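Local coordinates for protein Pvc1 (Photorhabdus asymbiotica subsp. asymbiotica, PDB 6J0B) that probably builds the inner tube of an extracellular contractile injection system, a phage-tail-like particle in which a sheath surrounds a tube of stacked subunits, at residues E26-N31 with K74-D79; T121-D126 with A133-T138. All coordinates share one frame; numbering follows the deposited sequence.

Interaction 1 (E26-N31 with K74-D79)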
loop_
_atom_site.group_PDB
_atom_site.type_symbol
_atom_site.label_atom_id
_atom_site.label_comp_id
_atom_site.label_asym_id
_atom_site.label_seq_id
_atom_site.Cartn_x
_atom_site.Cartn_y
_atom_site.Cartn_z
ATOM N N GLU M 26 -14.918 -23.392 32.097
ATOM C CA GLU M 26 -16.184 -22.730 31.830
ATOM C C GLU M 26 -16.687 -23.074 30.437
ATOM O O GLU M 26 -15.913 -23.396 29.534
ATOM C CB GLU M 26 -16.027 -21.216 31.946
ATOM C CG GLU M 26 -15.398 -20.739 33.239
ATOM C CD GLU M 26 -14.916 -19.303 33.154
ATOM O OE1 GLU M 26 -14.900 -18.745 32.036
ATOM O OE2 GLU M 26 -14.548 -18.736 34.204
ATOM N N LYS M 27 -18.003 -23.006 30.266
ATOM C CA LYS M 27 -18.610 -22.921 28.947
ATOM C C LYS M 27 -19.458 -21.661 28.908
ATOM O O LYS M 27 -20.256 -21.411 29.818
ATOM C CB LYS M 27 -19.434 -24.170 28.593
ATOM C CG LYS M 27 -20.505 -24.603 29.578
ATOM C CD LYS M 27 -21.380 -25.693 28.972
ATOM C CE LYS M 27 -22.164 -25.186 27.765
ATOM N NZ LYS M 27 -23.276 -24.266 28.146
ATOM N N ILE M 28 -19.248 -20.843 27.884
ATOM C CA ILE M 28 -19.929 -19.556 27.801
ATOM C C ILE M 28 -20.528 -19.376 26.415
ATOM O O ILE M 28 -19.904 -19.759 25.416
ATOM C CB ILE M 28 -18.981 -18.402 28.154
ATOM C CG1 ILE M 28 -17.553 -18.725 27.729
ATOM C CG2 ILE M 28 -19.033 -18.141 29.635
ATOM C CD1 ILE M 28 -16.560 -17.643 28.084
ATOM N N PRO M 29 -21.733 -18.814 26.309
ATOM C CA PRO M 29 -22.374 -18.666 24.997
ATOM C C PRO M 29 -21.760 -17.523 24.204
ATOM O O PRO M 29 -21.624 -16.404 24.701
ATOM C CB PRO M 29 -23.835 -18.379 25.351
ATOM C CG PRO M 29 -23.783 -17.802 26.710
ATOM C CD PRO M 29 -22.639 -18.451 27.410
ATOM N N PHE M 30 -21.390 -17.809 22.962
ATOM C CA PHE M 30 -20.759 -16.830 22.095
ATOM C C PHE M 30 -21.631 -16.562 20.880
ATOM O O PHE M 30 -22.387 -17.423 20.432
ATOM C CB PHE M 30 -19.374 -17.292 21.651
ATOM C CG PHE M 30 -18.295 -16.942 22.616
ATOM C CD1 PHE M 30 -17.737 -15.685 22.611
ATOM C CD2 PHE M 30 -17.843 -17.862 23.539
ATOM C CE1 PHE M 30 -16.754 -15.345 23.506
ATOM C CE2 PHE M 30 -16.851 -17.530 24.428
ATOM C CZ PHE M 30 -16.308 -16.270 24.410
ATOM N N ASN M 31 -21.512 -15.348 20.350
ATOM C CA ASN M 31 -22.297 -14.971 19.185
ATOM C C ASN M 31 -21.664 -15.497 17.904
ATOM O O ASN M 31 -22.362 -16.002 17.022
ATOM C CB ASN M 31 -22.446 -13.454 19.135
ATOM C CG ASN M 31 -23.219 -12.983 17.930
ATOM O OD1 ASN M 31 -24.147 -13.643 17.476
ATOM N ND2 ASN M 31 -22.838 -11.832 17.401
ATOM N N LYS M 74 -21.999 -10.011 34.175
ATOM C CA LYS M 74 -20.889 -10.896 33.851
ATOM C C LYS M 74 -19.844 -10.177 33.013
ATOM O O LYS M 74 -20.152 -9.664 31.933
ATOM C CB LYS M 74 -21.388 -12.133 33.095
ATOM C CG LYS M 74 -21.914 -13.272 33.971
ATOM C CD LYS M 74 -23.315 -13.018 34.516
ATOM C CE LYS M 74 -24.293 -12.664 33.405
ATOM N NZ LYS M 74 -25.636 -12.281 33.933
ATOM N N THR M 75 -18.605 -10.120 33.530
ATOM C CA THR M 75 -17.403 -9.794 32.752
ATOM C C THR M 75 -16.361 -10.854 33.085
ATOM O O THR M 75 -15.516 -10.629 33.952
ATOM C CB THR M 75 -16.833 -8.393 33.066
ATOM O OG1 THR M 75 -16.142 -8.434 34.318
ATOM C CG2 THR M 75 -17.893 -7.352 33.166
ATOM N N GLU M 76 -16.387 -11.993 32.401
ATOM C CA GLU M 76 -15.293 -12.939 32.563
ATOM C C GLU M 76 -14.483 -13.129 31.293
ATOM O O GLU M 76 -13.530 -13.912 31.295
ATOM C CB GLU M 76 -15.792 -14.288 33.105
ATOM C CG GLU M 76 -16.771 -15.085 32.273
ATOM C CD GLU M 76 -17.196 -16.355 33.004
ATOM O OE1 GLU M 76 -16.572 -16.679 34.036
ATOM O OE2 GLU M 76 -18.152 -17.021 32.565
ATOM N N LEU M 77 -14.822 -12.420 30.218
ATOM C CA LEU M 77 -13.858 -12.211 29.147
ATOM C C LEU M 77 -12.873 -11.113 29.504
ATOM O O LEU M 77 -11.708 -11.172 29.099
ATOM C CB LEU M 77 -14.559 -11.849 27.839
ATOM C CG LEU M 77 -15.312 -12.917 27.056
ATOM C CD1 LEU M 77 -15.608 -12.390 25.663
ATOM C CD2 LEU M 77 -14.518 -14.209 26.996
ATOM N N PHE M 78 -13.322 -10.106 30.252
ATOM C CA PHE M 78 -12.446 -9.007 30.631
ATOM C C PHE M 78 -11.482 -9.411 31.735
ATOM O O PHE M 78 -10.319 -8.998 31.719
ATOM C CB PHE M 78 -13.267 -7.796 31.072
ATOM C CG PHE M 78 -12.442 -6.700 31.683
ATOM C CD1 PHE M 78 -12.435 -6.493 33.054
ATOM C CD2 PHE M 78 -11.663 -5.884 30.886
ATOM C CE1 PHE M 78 -11.664 -5.499 33.612
ATOM C CE2 PHE M 78 -10.898 -4.884 31.443
ATOM C CZ PHE M 78 -10.896 -4.694 32.803
ATOM N N ASP M 79 -11.949 -10.201 32.706
ATOM C CA ASP M 79 -11.100 -10.596 33.826
ATOM C C ASP M 79 -9.984 -11.531 33.390
ATOM O O ASP M 79 -8.954 -11.622 34.065
ATOM C CB ASP M 79 -11.936 -11.266 34.912
ATOM C CG ASP M 79 -12.678 -10.271 35.775
ATOM O OD1 ASP M 79 -12.270 -9.092 35.818
ATOM O OD2 ASP M 79 -13.664 -10.672 36.426
#
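The Phe30 ring meets Leu77 at its edge: methyl CD2 of Leu77 lies near the ring plane, 3.8 Å from Phe30 CZ, and CD1 of Leu77 sits as close to Phe30 CE1. The two side chains reach toward each other tip to tip, and a large aromatic ring and a leucine suit this spot because both are buried. Leu77 has its CG beside the backbone N (chi1 -73°), from where its two methyls fork toward the ring. The same ring takes part in a cation-pi interaction with Lys68. The other flat groups are the carboxylates of Glu26 and Glu76, which also approach tip to tip with their planes 32° apart; Glu26 OE2 comes to 2.9 Å from Glu76 OE1. Two like charges this near would be expected to repel, and the detail is doubtful at this resolution. In the phage tail-tube fold of the gp19 family, a beta-barrel architecture, this contact joins the loop between strands 19-23 and 32-35 to the approach to helix 78-82. Ile28 suits its place through CD1, which adds to the apolar patch at 4.1 Å from Leu77 CD2, while its CG2 merely lies by Glu76 OE2. Glu26 O accepts a hydrogen bond from Ser22 OG, and Phe30 also rests on Val21 and Leu66.

Interaction 2 (T121-D126 with A133-T138)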
loop_
_atom_site.group_PDB
_atom_site.type_symbol
_atom_site.label_atom_id
_atom_site.label_comp_id
_atom_site.label_asym_id
_atom_site.label_seq_id
_atom_site.Cartn_x
_atom_site.Cartn_y
_atom_site.Cartn_z
ATOM N N THR M 121 -11.990 -6.001 22.636
ATOM C CA THR M 121 -12.589 -4.844 21.984
ATOM C C THR M 121 -13.879 -4.462 22.693
ATOM O O THR M 121 -14.796 -5.279 22.805
ATOM C CB THR M 121 -12.851 -5.125 20.507
ATOM O OG1 THR M 121 -11.609 -5.390 19.848
ATOM C CG2 THR M 121 -13.507 -3.935 19.851
ATOM N N SER M 122 -13.946 -3.226 23.163
ATOM C CA SER M 122 -15.098 -2.664 23.848
ATOM C C SER M 122 -16.188 -2.312 22.838
ATOM O O SER M 122 -15.894 -2.093 21.661
ATOM C CB SER M 122 -14.679 -1.416 24.612
ATOM O OG SER M 122 -15.542 -1.109 25.687
ATOM N N PRO M 123 -17.454 -2.274 23.264
ATOM C CA PRO M 123 -18.523 -1.886 22.342
ATOM C C PRO M 123 -18.427 -0.433 21.914
ATOM O O PRO M 123 -17.880 0.417 22.618
ATOM C CB PRO M 123 -19.797 -2.129 23.158
ATOM C CG PRO M 123 -19.347 -2.146 24.567
ATOM C CD PRO M 123 -18.018 -2.803 24.516
ATOM N N SER M 124 -18.961 -0.161 20.732
ATOM C CA SER M 124 -19.001 1.190 20.192
ATOM C C SER M 124 -20.324 1.813 20.601
ATOM O O SER M 124 -21.371 1.495 20.031
ATOM C CB SER M 124 -18.846 1.173 18.677
ATOM O OG SER M 124 -19.932 0.493 18.075
ATOM N N PHE M 125 -20.279 2.683 21.603
ATOM C CA PHE M 125 -21.474 3.354 22.076
ATOM C C PHE M 125 -21.931 4.361 21.040
ATOM O O PHE M 125 -21.126 5.102 20.476
ATOM C CB PHE M 125 -21.198 4.028 23.411
ATOM C CG PHE M 125 -20.417 3.175 24.349
ATOM C CD1 PHE M 125 -20.982 2.049 24.909
ATOM C CD2 PHE M 125 -19.111 3.483 24.653
ATOM C CE1 PHE M 125 -20.257 1.256 25.766
ATOM C CE2 PHE M 125 -18.384 2.692 25.512
ATOM C CZ PHE M 125 -18.958 1.581 26.068
ATOM N N ASP M 126 -23.232 4.371 20.779
ATOM C CA ASP M 126 -23.756 5.000 19.574
ATOM C C ASP M 126 -25.214 5.327 19.833
ATOM O O ASP M 126 -26.029 4.414 19.965
ATOM C CB ASP M 126 -23.601 4.056 18.397
ATOM C CG ASP M 126 -23.714 4.750 17.069
ATOM O OD1 ASP M 126 -23.977 5.967 17.045
ATOM O OD2 ASP M 126 -23.534 4.069 16.039
ATOM N N ALA M 133 -24.725 -4.185 22.806
ATOM C CA ALA M 133 -23.309 -4.049 23.119
ATOM C C ALA M 133 -22.604 -5.387 22.960
ATOM O O ALA M 133 -22.856 -6.317 23.728
ATOM C CB ALA M 133 -23.138 -3.520 24.538
ATOM N N VAL M 134 -21.715 -5.481 21.975
ATOM C CA VAL M 134 -20.962 -6.700 21.714
ATOM C C VAL M 134 -19.486 -6.438 21.965
ATOM O O VAL M 134 -19.017 -5.298 21.903
ATOM C CB VAL M 134 -21.178 -7.229 20.281
ATOM C CG1 VAL M 134 -22.331 -8.203 20.245
ATOM C CG2 VAL M 134 -21.427 -6.084 19.333
ATOM N N GLN M 135 -18.756 -7.510 22.251
ATOM C CA GLN M 135 -17.321 -7.467 22.472
ATOM C C GLN M 135 -16.648 -8.572 21.682
ATOM O O GLN M 135 -17.110 -9.714 21.694
ATOM C CB GLN M 135 -16.970 -7.661 23.934
ATOM C CG GLN M 135 -17.309 -6.529 24.840
ATOM C CD GLN M 135 -16.990 -6.871 26.271
ATOM O OE1 GLN M 135 -17.250 -7.986 26.722
ATOM N NE2 GLN M 135 -16.405 -5.924 26.992
ATOM N N GLU M 136 -15.548 -8.243 21.019
ATOM C CA GLU M 136 -14.667 -9.250 20.456
ATOM C C GLU M 136 -13.448 -9.411 21.344
ATOM O O GLU M 136 -12.828 -8.426 21.746
ATOM C CB GLU M 136 -14.210 -8.877 19.049
ATOM C CG GLU M 136 -15.230 -9.105 17.970
ATOM C CD GLU M 136 -15.007 -8.196 16.787
ATOM O OE1 GLU M 136 -14.897 -8.698 15.650
ATOM O OE2 GLU M 136 -14.932 -6.968 17.001
ATOM N N ILE M 137 -13.111 -10.655 21.650
ATOM C CA ILE M 137 -11.821 -10.990 22.229
ATOM C C ILE M 137 -11.040 -11.741 21.162
ATOM O O ILE M 137 -11.622 -12.454 20.337
ATOM C CB ILE M 137 -11.968 -11.785 23.546
ATOM C CG1 ILE M 137 -10.650 -11.826 24.318
ATOM C CG2 ILE M 137 -12.506 -13.184 23.330
ATOM C CD1 ILE M 137 -10.811 -12.292 25.731
ATOM N N THR M 138 -9.738 -11.509 21.113
ATOM C CA THR M 138 -8.868 -12.153 20.146
ATOM C C THR M 138 -7.934 -13.087 20.901
ATOM O O THR M 138 -7.444 -12.747 21.977
ATOM C CB THR M 138 -8.097 -11.108 19.335
ATOM O OG1 THR M 138 -9.026 -10.229 18.695
ATOM C CG2 THR M 138 -7.237 -11.746 18.284
#
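Thr121 N donates to Glu136 O across 2.7 Å, with an N-H...O angle of 163°, the one hydrogen bond between the two segments. From Ser122 on, toward Ala133, no further backbone hydrogen bond joins them. Thr121 O instead faces Gln135, where CA-H makes a weak contact at 3.4 Å and the CB and CG methylenes lie about as near. Gln135 CG, placed beside its backbone N (chi1 -71°), is thereby brought alongside Pro123, 3.8 Å from its CD; the two side chains point the same way. Proline suits this place: lacking an N-H, it cannot donate a backbone hydrogen bond to the neighbouring strand, yet its ring packs well, CB lying 3.9 Å from Ala133 CB, and the small alanine lets it come close. Pro123 CB also approaches Val134 O, at 3.5 Å. Within 121-126, Pro123 O sits over the centre of the Phe125 ring. Glu136 turns its acid to a salt bridge with Arg67. Strand 134-148 is flanked by strand 52-69, where Gln135 and Ile137 make backbone hydrogen bonds with Lys68 and Leu66, and by strand 106-121, while Phe125 and Asp126 join an antiparallel ladder with a strand of a neighbouring subunit, whose Trp110 meets Phe125 edge-to-face.

From the N terminus, the chain leaves strand 19-23, forms the loop holding 26-31, and then builds strands 32-35, 40-46 and 52-69 before 74-79 returns to that loop; interaction 1 thus closes a span of 42 residues, most of them strand, and joins the loop to the segment leading into helix 78-82. Interaction 2 opens at the end of strand 106-121 and closes a short loop of six residues, joining that end to the start of strand 134-148. The two are in series, neither nested nor crossing. They still meet in space, their centres about 13 Å apart: Leu77 O packs on Ile137 CD1. Both lie on the same side of the chain's centre and reach a neighbouring subunit.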